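Local structure of homospermidine synthase (Legionella pneumophila subsp. pneumophila str. Philadelphia 1, 2PH5) at residues Ser298-Leu303 against Leu312-Val317; Ala239-Gly244 against Gly288-His293; Val163-Lys168 against Glu419-Gln424. The protein binds NAD and probably catalyses the formation of the polyamine homospermidine. One frame throughout, in Å; residues are numbered along the deposited sequence.

Helix 158-176, which begins at the NAD-binding residues Ala158, Asn159 and Pro160, supplies the first half of interaction 3; the other half, 419-424, comes some 250 residues later and closes the longest of the three loops. Interactions 2 and 1 are nested inside it, in series and without crossing. Interaction 2 joins strand 238-242 to the end of strand 286-289, closing a loop of 43 residues. The chain then enters helix 295-302, whose last turn meets strand 311-322 in interaction 1 across a short loop of 8. That strand also meets the 239-244 segment, where Gly242 N probably bonds to Val317 O. Helix 295-302 in turn reaches interaction 3 through the hydrogen bond of Ser298 OG to Glu419 OE2.

Interaction 1 (Ser298-Leu303 against Leu312-Val317); sequences SLTNFL and LYRPTV
Thr300 and Leu303, at the end of helix 295-302, lie against Arg314, Pro315 and Val317 of strand 311-322, the end of a helix packed on a strand of the mixed sheet. The strand is irregular here: Leu312 and Tyr313 form a classic beta bulge opposite Leu305, and at Arg314 and Pro315 it is interrupted, a place that suits proline, which has no N-H to pair.

One group of contacts is van der Waals packing between side chains. The methyl CG2 of Thr300 rests on the aliphatic part of Arg314, 3.6 Å from its CG. Leu303 adds a looser apolar touch, its CB 4.1 Å from Pro315 CD.

The polar branch of Thr300 also serves as packing surface. OG1 stands beside the backbone N (chi1 -61°), from where it bonds back to Thr296 O one turn earlier; with its polarity met inside the helix, the same oxygen can lie 3.5 Å from Val317 CB.

The last group is backbone against side chain. Leu303, the first residue to leave helical geometry, directs its carbonyl to the strand: Leu303 O lies 3.5 Å from Pro315 CD and 3.4 Å from Tyr313 CE2, while Tyr313 OH bonds to Ile200 O.

Interaction 2 (Ala239-Gly244 against Gly288-His293); sequences AEIGWG and GFLITH
Glu240 meets Thr292 near its base and His293 at its tip. CB lies 4.1 Å from the methyl CG2 of Thr292. CG is anti to the backbone N (chi1 -171°), and the chain runs on, extended and leaving that methyl behind, until CD comes near His293 O. At the tip, OE2 is 3.3 Å from His293 O, an approach of two acceptors and not a hydrogen bond. Thr292 suits its place because its two branches differ: OG1 has Gln237 OE1 and Glu234 O as weak partners, which must share its single proton, while CG2 packs 3.5 Å from Glu240 N.

Strand 238-242 borders a small antiparallel sheet, and the chain facing it has just left strand 286-289 through an inverse gamma turn centred on Leu290. The turn sends the Leu290 side chain toward the strand. Its CG is 4.3 Å from Ala239 CB, and its CD2 is 3.9 Å from Ile241 CD1, the Leu290 and Ile241 side chains crossing at about a right angle.

Two waters lie between the backbones. One accepts from His293 N at 3.0 Å and can donate to Glu240 O; the other lies 2.9 Å from Ile291 O and more weakly reaches Glu240 O. These donations compete for protons with other acceptors. The CB of His293 points away from the strand; its side chain comes within about 6 Å of the bound NAD.

Interaction 3 (Val163-Lys168 against Glu419-Gln424); sequences VSHFIK and EEVDHQ
The turn leading into helix 423-430, with Asp422 as its N-cap, wraps against helix 158-176, where Lys168 grips two of its carbonyls and the two histidines His165 and His423 pack together. Lys168 NZ donates to Glu419 O at 2.8 Å, approaching at a C=O...N angle of 138° from 37° above the carbonyl plane; a second, weak bond reaches Val421 O at 3.2 Å. A long, extended side chain is what this span needs.

On the way, two methylenes of Lys168 touch His423: CB stands over one face of the ring, toward its rim, in a CH-pi contact 4.0 Å from the centroid, and CD lies near ND1. His423 CG lies between its own N and carbonyl carbon (chi1 65°), beside the lysine.

His165 packs against the start of helix 423-430, its CB 3.7 Å from His423 CB and its CD2 3.5 Å from His423 CA. Val421 O lies at the edge of the His165 ring, whose NE2 makes a weak bond to Pro418 O. At the other end Ser164, small enough for close approach, puts OG 3.5 Å from Glu419 CG, while the Glu419 carboxylate turns to Ser298.

Asp422 OD1, 6.4 Å from Lys168 NZ and not in contact with it, forms a salt bridge with Arg184. Within this contact, therefore, the lysine's probable positive charge is met by carbonyl dipoles, which tie the turn to the helix.

Interaction 1 (Ser298-Leu303 against Leu312-Val317)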
ATOM      1  N   SER A 298      11.894  23.049 -15.005  1.00 39.62           N
ATOM      2  CA  SER A 298      12.289  23.315 -16.380  1.00 40.37           C
ATOM      3  C   SER A 298      11.076  23.345 -17.312  1.00 40.46           C
ATOM      4  O   SER A 298      10.986  24.205 -18.186  1.00 42.38           O
ATOM      5  CB  SER A 298      13.294  22.263 -16.851  1.00 40.36           C
ATOM      6  OG  SER A 298      12.747  20.958 -16.755  1.00 44.55           O
ATOM      7  N   LEU A 299      10.141  22.420 -17.130  1.00 39.03           N
ATOM      8  CA  LEU A 299       8.954  22.390 -17.978  1.00 38.16           C
ATOM      9  C   LEU A 299       8.044  23.571 -17.689  1.00 36.35           C
ATOM     10  O   LEU A 299       7.540  24.212 -18.609  1.00 36.65           O
ATOM     11  CB  LEU A 299       8.166  21.091 -17.778  1.00 39.55           C
ATOM     12  CG  LEU A 299       8.805  19.837 -18.369  1.00 41.05           C
ATOM     13  CD1 LEU A 299       7.967  18.610 -18.041  1.00 42.88           C
ATOM     14  CD2 LEU A 299       8.946  20.014 -19.872  1.00 42.89           C
ATOM     15  N   THR A 300       7.831  23.855 -16.410  1.00 33.76           N
ATOM     16  CA  THR A 300       6.969  24.962 -16.016  1.00 31.01           C
ATOM     17  C   THR A 300       7.426  26.278 -16.654  1.00 30.92           C
ATOM     18  O   THR A 300       6.628  26.971 -17.290  1.00 30.53           O
ATOM     19  CB  THR A 300       6.928  25.115 -14.484  1.00 28.93           C
ATOM     20  OG1 THR A 300       6.398  23.920 -13.901  1.00 27.98           O
ATOM     21  CG2 THR A 300       6.051  26.287 -14.092  1.00 29.26           C
ATOM     22  N   ASN A 301       8.706  26.607 -16.489  1.00 28.10           N
ATOM     23  CA  ASN A 301       9.264  27.823 -17.058  1.00 27.25           C
ATOM     24  C   ASN A 301       9.160  27.774 -18.581  1.00 28.67           C
ATOM     25  O   ASN A 301       8.869  28.777 -19.227  1.00 28.54           O
ATOM     26  CB  ASN A 301      10.733  27.992 -16.644  1.00 26.55           C
ATOM     27  CG  ASN A 301      10.895  28.320 -15.164  1.00 26.61           C
ATOM     28  OD1 ASN A 301       9.914  28.579 -14.464  1.00 26.73           O
ATOM     29  ND2 ASN A 301      12.136  28.327 -14.690  1.00 23.35           N
ATOM     30  N   PHE A 302       9.393  26.597 -19.151  1.00 30.14           N
ATOM     31  CA  PHE A 302       9.319  26.417 -20.597  1.00 31.55           C
ATOM     32  C   PHE A 302       7.925  26.760 -21.119  1.00 31.62           C
ATOM     33  O   PHE A 302       7.771  27.137 -22.274  1.00 33.22           O
ATOM     34  CB  PHE A 302       9.660  24.970 -20.961  1.00 31.59           C
ATOM     35  CG  PHE A 302       9.729  24.714 -22.440  1.00 33.96           C
ATOM     36  CD1 PHE A 302      10.774  25.237 -23.203  1.00 34.78           C
ATOM     37  CD2 PHE A 302       8.759  23.938 -23.071  1.00 34.17           C
ATOM     38  CE1 PHE A 302      10.857  24.990 -24.578  1.00 32.86           C
ATOM     39  CE2 PHE A 302       8.831  23.686 -24.441  1.00 34.83           C
ATOM     40  CZ  PHE A 302       9.885  24.215 -25.195  1.00 34.30           C
ATOM     41  N   LEU A 303       6.912  26.629 -20.269  1.00 30.65           N
ATOM     42  CA  LEU A 303       5.541  26.930 -20.677  1.00 31.42           C
ATOM     43  C   LEU A 303       5.005  28.168 -19.977  1.00 32.47           C
ATOM     44  O   LEU A 303       3.796  28.341 -19.837  1.00 28.52           O
ATOM     45  CB  LEU A 303       4.625  25.747 -20.380  1.00 28.37           C
ATOM     46  CG  LEU A 303       4.977  24.491 -21.169  1.00 29.87           C
ATOM     47  CD1 LEU A 303       4.169  23.311 -20.647  1.00 27.46           C
ATOM     48  CD2 LEU A 303       4.711  24.740 -22.655  1.00 28.42           C
ATOM     49  N   LEU A 312       2.021  36.206 -17.086  1.00 48.27           N
ATOM     50  CA  LEU A 312       0.659  36.251 -17.585  1.00 44.62           C
ATOM     51  C   LEU A 312       0.055  34.852 -17.492  1.00 41.71           C
ATOM     52  O   LEU A 312      -1.063  34.681 -17.010  1.00 41.81           O
ATOM     53  CB  LEU A 312       0.662  36.717 -19.040  1.00 45.01           C
ATOM     54  CG  LEU A 312       1.442  38.007 -19.311  1.00 48.14           C
ATOM     55  CD1 LEU A 312       1.470  38.292 -20.812  1.00 49.00           C
ATOM     56  CD2 LEU A 312       0.797  39.162 -18.557  1.00 48.07           C
ATOM     57  N   TYR A 313       0.818  33.858 -17.943  1.00 36.88           N
ATOM     58  CA  TYR A 313       0.372  32.473 -17.945  1.00 33.14           C
ATOM     59  C   TYR A 313       1.412  31.447 -17.511  1.00 32.93           C
ATOM     60  O   TYR A 313       2.612  31.593 -17.766  1.00 31.56           O
ATOM     61  CB  TYR A 313      -0.101  32.079 -19.333  1.00 29.23           C
ATOM     62  CG  TYR A 313      -0.281  30.591 -19.493  1.00 25.05           C
ATOM     63  CD1 TYR A 313      -1.374  29.936 -18.923  1.00 24.44           C
ATOM     64  CD2 TYR A 313       0.627  29.836 -20.251  1.00 23.99           C
ATOM     65  CE1 TYR A 313      -1.567  28.564 -19.114  1.00 22.28           C
ATOM     66  CE2 TYR A 313       0.446  28.469 -20.447  1.00 19.55           C
ATOM     67  CZ  TYR A 313      -0.653  27.844 -19.884  1.00 22.28           C
ATOM     68  OH  TYR A 313      -0.876  26.517 -20.137  1.00 24.08           O
ATOM     69  N   ARG A 314       0.923  30.382 -16.891  1.00 31.30           N
ATOM     70  CA  ARG A 314       1.771  29.310 -16.418  1.00 30.75           C
ATOM     71  C   ARG A 314       0.885  28.207 -15.870  1.00 29.58           C
ATOM     72  O   ARG A 314       0.052  28.443 -15.001  1.00 30.19           O
ATOM     73  CB  ARG A 314       2.687  29.825 -15.319  1.00 31.86           C
ATOM     74  CG  ARG A 314       3.569  28.776 -14.703  1.00 33.13           C
ATOM     75  CD  ARG A 314       4.099  29.257 -13.360  1.00 35.59           C
ATOM     76  NE  ARG A 314       5.134  30.270 -13.501  1.00 38.43           N
ATOM     77  CZ  ARG A 314       5.497  31.104 -12.534  1.00 38.24           C
ATOM     78  NH1 ARG A 314       4.901  31.049 -11.350  1.00 36.98           N
ATOM     79  NH2 ARG A 314       6.464  31.983 -12.752  1.00 41.49           N
ATOM     80  N   PRO A 315       1.038  26.986 -16.392  1.00 28.68           N
ATOM     81  CA  PRO A 315       0.233  25.856 -15.922  1.00 26.98           C
ATOM     82  C   PRO A 315       0.860  25.219 -14.690  1.00 25.82           C
ATOM     83  O   PRO A 315       2.030  25.449 -14.387  1.00 26.88           O
ATOM     84  CB  PRO A 315       0.251  24.910 -17.116  1.00 26.91           C
ATOM     85  CG  PRO A 315       1.636  25.112 -17.652  1.00 26.63           C
ATOM     86  CD  PRO A 315       1.794  26.626 -17.608  1.00 28.49           C
ATOM     87  N   THR A 316       0.071  24.436 -13.969  1.00 24.42           N
ATOM     88  CA  THR A 316       0.581  23.739 -12.801  1.00 22.92           C
ATOM     89  C   THR A 316       1.193  22.457 -13.367  1.00 22.40           C
ATOM     90  O   THR A 316       0.617  21.831 -14.262  1.00 19.05           O
ATOM     91  CB  THR A 316      -0.565  23.422 -11.799  1.00 24.03           C
ATOM     92  OG1 THR A 316      -0.897  24.610 -11.071  1.00 25.10           O
ATOM     93  CG2 THR A 316      -0.158  22.328 -10.818  1.00 24.99           C
ATOM     94  N   VAL A 317       2.372  22.095 -12.870  1.00 22.49           N
ATOM     95  CA  VAL A 317       3.062  20.900 -13.335  1.00 23.38           C
ATOM     96  C   VAL A 317       3.663  20.102 -12.187  1.00 23.59           C
ATOM     97  O   VAL A 317       4.400  20.642 -11.359  1.00 25.69           O
ATOM     98  CB  VAL A 317       4.223  21.236 -14.303  1.00 24.58           C
ATOM     99  CG1 VAL A 317       4.834  19.943 -14.843  1.00 22.28           C
ATOM    100  CG2 VAL A 317       3.723  22.113 -15.445  1.00 23.31           C
TER

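Interaction 2 (Ala239-Gly244 against Gly288-His293)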
ATOM      1  N   ALA A 239       7.293  17.460  -1.395  1.00 26.54           N
ATOM      2  CA  ALA A 239       6.540  17.621  -2.639  1.00 25.98           C
ATOM      3  C   ALA A 239       6.896  18.918  -3.377  1.00 26.10           C
ATOM      4  O   ALA A 239       6.850  20.005  -2.794  1.00 25.99           O
ATOM      5  CB  ALA A 239       5.039  17.583  -2.344  1.00 26.07           C
ATOM      6  N   GLU A 240       7.257  18.788  -4.657  1.00 26.70           N
ATOM      7  CA  GLU A 240       7.620  19.928  -5.509  1.00 26.40           C
ATOM      8  C   GLU A 240       6.556  20.125  -6.585  1.00 25.21           C
ATOM      9  O   GLU A 240       6.209  19.184  -7.300  1.00 25.19           O
ATOM     10  CB  GLU A 240       8.982  19.701  -6.170  1.00 29.34           C
ATOM     11  CG  GLU A 240       9.523  20.930  -6.893  1.00 34.46           C
ATOM     12  CD  GLU A 240      10.859  20.671  -7.564  1.00 38.67           C
ATOM     13  OE1 GLU A 240      11.852  20.415  -6.849  1.00 42.75           O
ATOM     14  OE2 GLU A 240      10.918  20.717  -8.806  1.00 42.08           O
ATOM     15  N   ILE A 241       6.056  21.352  -6.713  1.00 24.08           N
ATOM     16  CA  ILE A 241       4.990  21.637  -7.667  1.00 22.96           C
ATOM     17  C   ILE A 241       5.117  22.952  -8.439  1.00 22.89           C
ATOM     18  O   ILE A 241       5.392  24.000  -7.856  1.00 22.05           O
ATOM     19  CB  ILE A 241       3.634  21.663  -6.933  1.00 22.36           C
ATOM     20  CG1 ILE A 241       3.507  20.448  -6.014  1.00 21.74           C
ATOM     21  CG2 ILE A 241       2.498  21.692  -7.937  1.00 23.20           C
ATOM     22  CD1 ILE A 241       2.358  20.542  -5.032  1.00 23.45           C
ATOM     23  N   GLY A 242       4.910  22.887  -9.753  1.00 22.56           N
ATOM     24  CA  GLY A 242       4.952  24.092 -10.567  1.00 21.49           C
ATOM     25  C   GLY A 242       3.610  24.771 -10.352  1.00 22.43           C
ATOM     26  O   GLY A 242       2.569  24.216 -10.709  1.00 20.54           O
ATOM     27  N   TRP A 243       3.613  25.961  -9.755  1.00 21.75           N
ATOM     28  CA  TRP A 243       2.357  26.652  -9.480  1.00 22.65           C
ATOM     29  C   TRP A 243       1.746  27.348 -10.693  1.00 23.76           C
ATOM     30  O   TRP A 243       2.324  28.286 -11.233  1.00 24.57           O
ATOM     31  CB  TRP A 243       2.544  27.664  -8.357  1.00 19.86           C
ATOM     32  CG  TRP A 243       1.307  27.851  -7.526  1.00 20.35           C
ATOM     33  CD1 TRP A 243       0.759  29.036  -7.125  1.00 19.53           C
ATOM     34  CD2 TRP A 243       0.491  26.820  -6.956  1.00 18.84           C
ATOM     35  NE1 TRP A 243      -0.346  28.808  -6.339  1.00 18.35           N
ATOM     36  CE2 TRP A 243      -0.532  27.457  -6.218  1.00 19.68           C
ATOM     37  CE3 TRP A 243       0.525  25.418  -6.996  1.00 18.54           C
ATOM     38  CZ2 TRP A 243      -1.515  26.740  -5.524  1.00 20.26           C
ATOM     39  CZ3 TRP A 243      -0.452  24.706  -6.308  1.00 20.08           C
ATOM     40  CH2 TRP A 243      -1.460  25.372  -5.580  1.00 20.23           C
ATOM     41  N   GLY A 244       0.572  26.885 -11.110  1.00 23.83           N
ATOM     42  CA  GLY A 244      -0.090  27.482 -12.253  1.00 25.40           C
ATOM     43  C   GLY A 244      -0.814  28.765 -11.891  1.00 26.54           C
ATOM     44  O   GLY A 244      -1.278  28.922 -10.763  1.00 28.34           O
ATOM     45  N   GLY A 288      -2.113   8.735  -7.580  1.00 21.92           N
ATOM     46  CA  GLY A 288      -0.676   8.537  -7.656  1.00 20.88           C
ATOM     47  C   GLY A 288       0.084   9.313  -6.590  1.00 19.73           C
ATOM     48  O   GLY A 288      -0.457  10.241  -5.986  1.00 20.10           O
ATOM     49  N   PHE A 289       1.329   8.921  -6.341  1.00 17.70           N
ATOM     50  CA  PHE A 289       2.169   9.614  -5.374  1.00 18.07           C
ATOM     51  C   PHE A 289       2.706  10.852  -6.076  1.00 17.43           C
ATOM     52  O   PHE A 289       3.093  10.785  -7.247  1.00 14.47           O
ATOM     53  CB  PHE A 289       3.360   8.741  -4.932  1.00 17.81           C
ATOM     54  CG  PHE A 289       2.979   7.571  -4.080  1.00 18.83           C
ATOM     55  CD1 PHE A 289       2.587   6.369  -4.665  1.00 19.65           C
ATOM     56  CD2 PHE A 289       2.973   7.680  -2.690  1.00 16.21           C
ATOM     57  CE1 PHE A 289       2.190   5.287  -3.883  1.00 18.57           C
ATOM     58  CE2 PHE A 289       2.579   6.609  -1.896  1.00 17.86           C
ATOM     59  CZ  PHE A 289       2.183   5.405  -2.494  1.00 19.83           C
ATOM     60  N   LEU A 290       2.724  11.979  -5.372  1.00 17.82           N
ATOM     61  CA  LEU A 290       3.231  13.222  -5.943  1.00 20.28           C
ATOM     62  C   LEU A 290       4.753  13.285  -5.777  1.00 22.48           C
ATOM     63  O   LEU A 290       5.298  14.228  -5.205  1.00 21.82           O
ATOM     64  CB  LEU A 290       2.543  14.417  -5.269  1.00 19.16           C
ATOM     65  CG  LEU A 290       2.827  15.883  -5.657  1.00 20.60           C
ATOM     66  CD1 LEU A 290       3.214  16.042  -7.103  1.00 18.67           C
ATOM     67  CD2 LEU A 290       1.579  16.695  -5.337  1.00 19.97           C
ATOM     68  N   ILE A 291       5.414  12.243  -6.281  1.00 25.77           N
ATOM     69  CA  ILE A 291       6.864  12.110  -6.249  1.00 30.24           C
ATOM     70  C   ILE A 291       7.503  13.278  -6.975  1.00 32.27           C
ATOM     71  O   ILE A 291       7.111  13.622  -8.081  1.00 33.79           O
ATOM     72  CB  ILE A 291       7.326  10.790  -6.933  1.00 31.43           C
ATOM     73  CG1 ILE A 291       7.645   9.729  -5.883  1.00 32.78           C
ATOM     74  CG2 ILE A 291       8.585  11.019  -7.747  1.00 32.84           C
ATOM     75  CD1 ILE A 291       6.499   9.361  -5.024  1.00 31.61           C
ATOM     76  N   THR A 292       8.507  13.876  -6.355  1.00 36.21           N
ATOM     77  CA  THR A 292       9.198  15.020  -6.932  1.00 41.26           C
ATOM     78  C   THR A 292      10.087  14.649  -8.130  1.00 43.56           C
ATOM     79  O   THR A 292      10.426  13.480  -8.322  1.00 43.05           O
ATOM     80  CB  THR A 292      10.083  15.658  -5.861  1.00 42.18           C
ATOM     81  OG1 THR A 292      11.156  14.762  -5.545  1.00 44.40           O
ATOM     82  CG2 THR A 292       9.279  15.913  -4.594  1.00 41.46           C
ATOM     83  N   HIS A 293      10.450  15.643  -8.941  1.00 46.42           N
ATOM     84  CA  HIS A 293      11.356  15.414 -10.077  1.00 51.26           C
ATOM     85  C   HIS A 293      12.098  16.666 -10.543  1.00 53.27           C
ATOM     86  O   HIS A 293      11.837  17.778 -10.074  1.00 54.08           O
ATOM     87  CB  HIS A 293      10.626  14.770 -11.259  1.00 52.63           C
ATOM     88  CG  HIS A 293      11.020  13.344 -11.509  1.00 52.87           C
ATOM     89  ND1 HIS A 293      12.272  12.981 -11.962  1.00 51.93           N
ATOM     90  CD2 HIS A 293      10.325  12.190 -11.369  1.00 52.24           C
ATOM     91  CE1 HIS A 293      12.329  11.669 -12.092  1.00 52.46           C
ATOM     92  NE2 HIS A 293      11.160  11.163 -11.738  1.00 51.86           N
TER
HETATM   93  O   HOH W   1       6.177  16.246  -8.886  1.00 25.48           O
HETATM   94  O   HOH W   2       8.816  18.174  -8.756  1.00 47.82           O

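Interaction 3 (Val163-Lys168 against Glu419-Gln424)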
ATOM      1  N   VAL A 163       9.260  12.646 -21.681  1.00 25.82           N
ATOM      2  CA  VAL A 163       8.066  13.342 -21.213  1.00 26.29           C
ATOM      3  C   VAL A 163       7.902  14.731 -21.832  1.00 26.13           C
ATOM      4  O   VAL A 163       6.796  15.139 -22.187  1.00 25.10           O
ATOM      5  CB  VAL A 163       8.071  13.403 -19.657  1.00 24.85           C
ATOM      6  CG1 VAL A 163       7.401  14.675 -19.150  1.00 27.05           C
ATOM      7  CG2 VAL A 163       7.333  12.195 -19.122  1.00 23.29           C
ATOM      8  N   SER A 164       9.012  15.442 -21.974  1.00 27.37           N
ATOM      9  CA  SER A 164       9.002  16.763 -22.577  1.00 27.95           C
ATOM     10  C   SER A 164       8.531  16.623 -24.030  1.00 28.15           C
ATOM     11  O   SER A 164       7.693  17.387 -24.504  1.00 29.23           O
ATOM     12  CB  SER A 164      10.409  17.354 -22.504  1.00 29.49           C
ATOM     13  OG  SER A 164      10.566  18.455 -23.373  1.00 33.27           O
ATOM     14  N   HIS A 165       9.045  15.628 -24.739  1.00 27.58           N
ATOM     15  CA  HIS A 165       8.625  15.444 -26.119  1.00 27.55           C
ATOM     16  C   HIS A 165       7.166  15.034 -26.230  1.00 27.77           C
ATOM     17  O   HIS A 165       6.526  15.309 -27.245  1.00 30.02           O
ATOM     18  CB  HIS A 165       9.514  14.419 -26.813  1.00 26.83           C
ATOM     19  CG  HIS A 165      10.959  14.787 -26.794  1.00 26.20           C
ATOM     20  ND1 HIS A 165      11.938  13.934 -26.333  1.00 28.28           N
ATOM     21  CD2 HIS A 165      11.589  15.934 -27.134  1.00 27.43           C
ATOM     22  CE1 HIS A 165      13.108  14.542 -26.387  1.00 26.91           C
ATOM     23  NE2 HIS A 165      12.925  15.757 -26.869  1.00 29.64           N
ATOM     24  N   PHE A 166       6.632  14.380 -25.200  1.00 27.49           N
ATOM     25  CA  PHE A 166       5.229  13.977 -25.236  1.00 27.81           C
ATOM     26  C   PHE A 166       4.334  15.202 -25.058  1.00 27.82           C
ATOM     27  O   PHE A 166       3.264  15.291 -25.659  1.00 27.35           O
ATOM     28  CB  PHE A 166       4.903  12.939 -24.146  1.00 26.55           C
ATOM     29  CG  PHE A 166       5.405  11.538 -24.437  1.00 26.75           C
ATOM     30  CD1 PHE A 166       5.579  11.090 -25.747  1.00 26.44           C
ATOM     31  CD2 PHE A 166       5.648  10.645 -23.387  1.00 28.55           C
ATOM     32  CE1 PHE A 166       5.984   9.775 -26.008  1.00 27.31           C
ATOM     33  CE2 PHE A 166       6.054   9.324 -23.633  1.00 27.64           C
ATOM     34  CZ  PHE A 166       6.221   8.888 -24.945  1.00 29.39           C
ATOM     35  N   ILE A 167       4.771  16.152 -24.239  1.00 28.45           N
ATOM     36  CA  ILE A 167       3.968  17.344 -24.022  1.00 29.38           C
ATOM     37  C   ILE A 167       3.810  18.133 -25.322  1.00 28.88           C
ATOM     38  O   ILE A 167       2.706  18.553 -25.666  1.00 27.85           O
ATOM     39  CB  ILE A 167       4.578  18.227 -22.911  1.00 28.73           C
ATOM     40  CG1 ILE A 167       4.232  17.618 -21.545  1.00 27.84           C
ATOM     41  CG2 ILE A 167       4.054  19.663 -23.020  1.00 27.43           C
ATOM     42  CD1 ILE A 167       4.888  18.301 -20.357  1.00 28.22           C
ATOM     43  N   LYS A 168       4.902  18.309 -26.057  1.00 30.20           N
ATOM     44  CA  LYS A 168       4.844  19.040 -27.319  1.00 31.22           C
ATOM     45  C   LYS A 168       3.947  18.311 -28.314  1.00 32.11           C
ATOM     46  O   LYS A 168       3.170  18.934 -29.033  1.00 32.48           O
ATOM     47  CB  LYS A 168       6.240  19.183 -27.928  1.00 30.97           C
ATOM     48  CG  LYS A 168       7.177  20.109 -27.187  1.00 28.05           C
ATOM     49  CD  LYS A 168       8.531  20.096 -27.857  1.00 29.00           C
ATOM     50  CE  LYS A 168       9.482  21.128 -27.272  1.00 28.93           C
ATOM     51  NZ  LYS A 168      10.725  21.192 -28.095  1.00 30.18           N
ATOM     52  N   GLU A 419      13.975  19.955 -23.773  1.00 34.22           N
ATOM     53  CA  GLU A 419      13.017  20.940 -24.283  1.00 35.71           C
ATOM     54  C   GLU A 419      13.508  21.636 -25.550  1.00 36.36           C
ATOM     55  O   GLU A 419      12.706  22.109 -26.359  1.00 37.61           O
ATOM     56  CB  GLU A 419      12.698  22.002 -23.227  1.00 35.86           C
ATOM     57  CG  GLU A 419      11.819  21.504 -22.091  1.00 37.48           C
ATOM     58  CD  GLU A 419      12.615  20.855 -20.978  1.00 38.23           C
ATOM     59  OE1 GLU A 419      13.648  20.216 -21.274  1.00 38.46           O
ATOM     60  OE2 GLU A 419      12.197  20.981 -19.809  1.00 37.46           O
ATOM     61  N   GLU A 420      14.824  21.697 -25.712  1.00 35.55           N
ATOM     62  CA  GLU A 420      15.429  22.329 -26.873  1.00 35.73           C
ATOM     63  C   GLU A 420      15.609  21.368 -28.052  1.00 37.23           C
ATOM     64  O   GLU A 420      16.197  21.737 -29.075  1.00 38.52           O
ATOM     65  CB  GLU A 420      16.785  22.910 -26.493  1.00 35.93           C
ATOM     66  CG  GLU A 420      16.725  24.025 -25.474  1.00 39.37           C
ATOM     67  CD  GLU A 420      18.073  24.268 -24.822  1.00 42.83           C
ATOM     68  OE1 GLU A 420      18.441  23.485 -23.919  1.00 44.04           O
ATOM     69  OE2 GLU A 420      18.771  25.228 -25.221  1.00 45.91           O
ATOM     70  N   VAL A 421      15.107  20.144 -27.918  1.00 35.39           N
ATOM     71  CA  VAL A 421      15.229  19.148 -28.981  1.00 34.78           C
ATOM     72  C   VAL A 421      13.894  18.918 -29.688  1.00 35.12           C
ATOM     73  O   VAL A 421      12.832  18.924 -29.053  1.00 35.83           O
ATOM     74  CB  VAL A 421      15.742  17.803 -28.403  1.00 35.63           C
ATOM     75  CG1 VAL A 421      16.005  16.800 -29.519  1.00 31.54           C
ATOM     76  CG2 VAL A 421      16.997  18.049 -27.587  1.00 35.66           C
ATOM     77  N   ASP A 422      13.955  18.717 -31.002  1.00 34.50           N
ATOM     78  CA  ASP A 422      12.762  18.489 -31.823  1.00 34.16           C
ATOM     79  C   ASP A 422      12.077  17.185 -31.413  1.00 32.39           C
ATOM     80  O   ASP A 422      12.616  16.095 -31.616  1.00 31.19           O
ATOM     81  CB  ASP A 422      13.165  18.445 -33.305  1.00 35.66           C
ATOM     82  CG  ASP A 422      11.992  18.193 -34.221  1.00 38.78           C
ATOM     83  OD1 ASP A 422      10.926  18.820 -34.015  1.00 42.23           O
ATOM     84  OD2 ASP A 422      12.138  17.383 -35.154  1.00 39.31           O
ATOM     85  N   HIS A 423      10.880  17.300 -30.847  1.00 30.98           N
ATOM     86  CA  HIS A 423      10.152  16.130 -30.368  1.00 31.73           C
ATOM     87  C   HIS A 423       9.909  15.025 -31.414  1.00 31.74           C
ATOM     88  O   HIS A 423      10.071  13.839 -31.116  1.00 30.41           O
ATOM     89  CB  HIS A 423       8.823  16.571 -29.741  1.00 31.37           C
ATOM     90  CG  HIS A 423       7.882  17.195 -30.719  1.00 32.52           C
ATOM     91  ND1 HIS A 423       8.158  18.385 -31.355  1.00 30.40           N
ATOM     92  CD2 HIS A 423       6.709  16.755 -31.230  1.00 31.01           C
ATOM     93  CE1 HIS A 423       7.197  18.647 -32.223  1.00 32.13           C
ATOM     94  NE2 HIS A 423       6.306  17.672 -32.167  1.00 32.19           N
ATOM     95  N   GLN A 424       9.547  15.417 -32.634  1.00 31.49           N
ATOM     96  CA  GLN A 424       9.277  14.462 -33.705  1.00 32.18           C
ATOM     97  C   GLN A 424      10.501  13.602 -34.038  1.00 30.70           C
ATOM     98  O   GLN A 424      10.382  12.406 -34.307  1.00 30.44           O
ATOM     99  CB  GLN A 424       8.786  15.208 -34.953  1.00 34.80           C
ATOM    100  CG  GLN A 424       8.414  14.308 -36.123  1.00 38.82           C
ATOM    101  CD  GLN A 424       8.043  15.087 -37.384  1.00 42.82           C
ATOM    102  OE1 GLN A 424       8.117  14.551 -38.498  1.00 42.76           O
ATOM    103  NE2 GLN A 424       7.635  16.348 -37.215  1.00 44.87           N
TER